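Local coordinates for putative ABC transporter (Thermobispora bispora, PDB 4PE6), which probably binds a carbohydrate or similar solute as the extracellular solute-binding component of an ABC transporter, with a trihydroxybutanoic acid bound, at residues A84-P89 with K108-D113. Sequence-based numbering, arbitrary orientation.
With LTH ((2R,3S)-2,3,4-trihydroxybutanoic acid), chain C.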
loop_
_atom_site.group_PDB
_atom_site.type_symbol
_atom_site.label_atom_id
_atom_site.label_comp_id
_atom_site.label_asym_id
_atom_site.label_seq_id
_atom_site.Cartn_x
_atom_site.Cartn_y
_atom_site.Cartn_z
ATOM N N ALA A 84 -4.339 -9.456 -20.243
ATOM C CA ALA A 84 -4.235 -9.563 -18.782
ATOM C C ALA A 84 -4.844 -8.335 -18.151
ATOM O O ALA A 84 -4.810 -7.223 -18.727
ATOM C CB ALA A 84 -2.778 -9.712 -18.349
ATOM N N LEU A 85 -5.372 -8.540 -16.957
ATOM C CA LEU A 85 -6.017 -7.526 -16.182
ATOM C C LEU A 85 -5.407 -7.552 -14.783
ATOM O O LEU A 85 -5.411 -8.603 -14.111
ATOM C CB LEU A 85 -7.527 -7.812 -16.128
ATOM C CG LEU A 85 -8.343 -6.860 -15.270
ATOM C CD1 LEU A 85 -8.292 -5.427 -15.809
ATOM C CD2 LEU A 85 -9.783 -7.378 -15.173
ATOM N N LEU A 86 -4.822 -6.430 -14.375
ATOM C CA LEU A 86 -4.264 -6.279 -13.032
ATOM C C LEU A 86 -5.240 -5.503 -12.182
ATOM O O LEU A 86 -5.727 -4.428 -12.600
ATOM C CB LEU A 86 -2.925 -5.534 -13.074
ATOM C CG LEU A 86 -1.949 -5.952 -14.179
ATOM C CD1 LEU A 86 -0.630 -5.197 -14.066
ATOM C CD2 LEU A 86 -1.696 -7.438 -14.168
ATOM N N ILE A 87 -5.549 -6.018 -10.997
ATOM C CA ILE A 87 -6.628 -5.408 -10.212
ATOM C C ILE A 87 -6.209 -5.090 -8.788
ATOM O O ILE A 87 -5.763 -5.986 -8.045
ATOM C CB ILE A 87 -7.888 -6.294 -10.128
ATOM C CG1 ILE A 87 -8.381 -6.659 -11.513
ATOM C CG2 ILE A 87 -8.962 -5.590 -9.296
ATOM C CD1 ILE A 87 -9.498 -7.678 -11.484
ATOM N N ASN A 88 -6.338 -3.819 -8.406
ATOM C CA ASN A 88 -6.293 -3.444 -6.996
ATOM C C ASN A 88 -7.746 -3.253 -6.553
ATOM O O ASN A 88 -8.409 -2.228 -6.860
ATOM C CB ASN A 88 -5.439 -2.217 -6.752
ATOM C CG ASN A 88 -5.161 -1.973 -5.268
ATOM O OD1 ASN A 88 -6.020 -2.211 -4.430
ATOM N ND2 ASN A 88 -3.962 -1.487 -4.946
ATOM N N PRO A 89 -8.269 -4.251 -5.843
ATOM C CA PRO A 89 -9.710 -4.287 -5.623
ATOM C C PRO A 89 -10.208 -3.362 -4.546
ATOM O O PRO A 89 -9.607 -3.255 -3.470
ATOM C CB PRO A 89 -9.971 -5.762 -5.264
ATOM C CG PRO A 89 -8.716 -6.225 -4.678
ATOM C CD PRO A 89 -7.595 -5.448 -5.315
ATOM N N LYS A 108 -6.018 -13.289 -18.314
ATOM C CA LYS A 108 -5.222 -13.614 -17.137
ATOM C C LYS A 108 -5.450 -12.511 -16.115
ATOM O O LYS A 108 -5.351 -11.311 -16.444
ATOM C CB LYS A 108 -3.713 -13.708 -17.470
ATOM C CG LYS A 108 -3.300 -14.861 -18.373
ATOM C CD LYS A 108 -3.879 -16.170 -17.846
ATOM C CE LYS A 108 -3.085 -17.391 -18.231
ATOM N NZ LYS A 108 -3.519 -18.011 -19.487
ATOM N N VAL A 109 -5.741 -12.893 -14.880
ATOM C CA VAL A 109 -6.099 -11.911 -13.866
ATOM C C VAL A 109 -5.138 -11.994 -12.702
ATOM O O VAL A 109 -4.995 -13.041 -12.086
ATOM C CB VAL A 109 -7.559 -12.111 -13.389
ATOM C CG1 VAL A 109 -7.874 -11.184 -12.229
ATOM C CG2 VAL A 109 -8.519 -11.888 -14.545
ATOM N N VAL A 110 -4.446 -10.886 -12.439
ATOM C CA VAL A 110 -3.617 -10.741 -11.267
ATOM C C VAL A 110 -4.239 -9.710 -10.350
ATOM O O VAL A 110 -4.343 -8.513 -10.691
ATOM C CB VAL A 110 -2.183 -10.302 -11.630
ATOM C CG1 VAL A 110 -1.326 -10.220 -10.387
ATOM C CG2 VAL A 110 -1.573 -11.257 -12.648
ATOM N N VAL A 111 -4.701 -10.186 -9.200
ATOM C CA VAL A 111 -5.124 -9.309 -8.133
ATOM C C VAL A 111 -3.876 -8.937 -7.345
ATOM O O VAL A 111 -3.112 -9.817 -6.936
ATOM C CB VAL A 111 -6.129 -10.022 -7.227
ATOM C CG1 VAL A 111 -6.370 -9.234 -5.941
ATOM C CG2 VAL A 111 -7.427 -10.285 -7.988
ATOM N N PHE A 112 -3.645 -7.650 -7.134
ATOM C CA PHE A 112 -2.467 -7.229 -6.396
ATOM C C PHE A 112 -2.795 -6.260 -5.279
ATOM O O PHE A 112 -3.866 -5.657 -5.263
ATOM C CB PHE A 112 -1.345 -6.688 -7.303
ATOM C CG PHE A 112 -1.641 -5.349 -7.893
ATOM C CD1 PHE A 112 -2.432 -5.251 -9.015
ATOM C CD2 PHE A 112 -1.165 -4.194 -7.301
ATOM C CE1 PHE A 112 -2.709 -4.008 -9.587
ATOM C CE2 PHE A 112 -1.450 -2.964 -7.844
ATOM C CZ PHE A 112 -2.223 -2.867 -8.976
ATOM N N ASP A 113 -1.868 -6.145 -4.337
ATOM C CA ASP A 113 -2.024 -5.326 -3.143
ATOM C C ASP A 113 -3.315 -5.652 -2.413
ATOM O O ASP A 113 -3.991 -4.762 -1.875
ATOM C CB ASP A 113 -1.979 -3.835 -3.522
ATOM C CG ASP A 113 -1.982 -2.920 -2.311
ATOM O OD1 ASP A 113 -1.230 -3.206 -1.367
ATOM O OD2 ASP A 113 -2.741 -1.910 -2.311
HETATM O O1 LTH C . -1.871 2.832 1.122
HETATM C C1 LTH C . -2.616 2.232 0.264
HETATM O O LTH C . -3.438 2.777 -0.504
HETATM C C2 LTH C . -2.432 0.705 0.078
HETATM O O2 LTH C . -3.381 0.179 -0.883
HETATM C C3 LTH C . -2.633 -0.050 1.375
HETATM O O3 LTH C . -3.941 0.202 1.884
HETATM C C4 LTH C . -2.500 -1.561 1.097
HETATM O O4 LTH C . -1.124 -1.774 0.688
HETATM O O HOH W 1 -5.837 -2.730 -1.718
#
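L85 and I87 zip strand 84-88 to strand 108-112 in parallel register, the segment axes 4.7 Å apart at closest approach and 19° between their directions: L85 N donates to K108 O, V110 N to L85 O, I87 N to V110 O and F112 N to I87 O (2.8 Å). On the L86 face, L86 CD2 lies alongside V110 CB at 3.9 Å. The F112 side chain, with CG between its backbone N and carbonyl carbon (chi1 72°), swings back over strand 84-88, where N88 CB sits over one ring face, offset toward the rim and 4.0 Å from CZ. On the opposite side of the sheet, I87 CD1 meets V109 CG1. At the C-terminal ends of the strands, N88 ND2 donates to the anti lone pair of D113 OD2 (2.9 Å), amide and carboxylate planes 73° apart, while one water joins N88 OD1 to D113 O. D113 OD2 and OD1 take the ligand hydroxyls O2 and O4, making N88 a second-shell support; an alanine here would probably cost D113 OD2 this donor and leave the carboxylate less firmly set, though Q263 and the ligand still grip it. As expected of a Rossmann-like periplasmic-binding-protein lobe, helix 96-104 makes the beta-alpha-beta crossover and packs on I87 and V109, helices 31-49 and 263-275 cover L86, and strand 20-25 flanks strand 84-88.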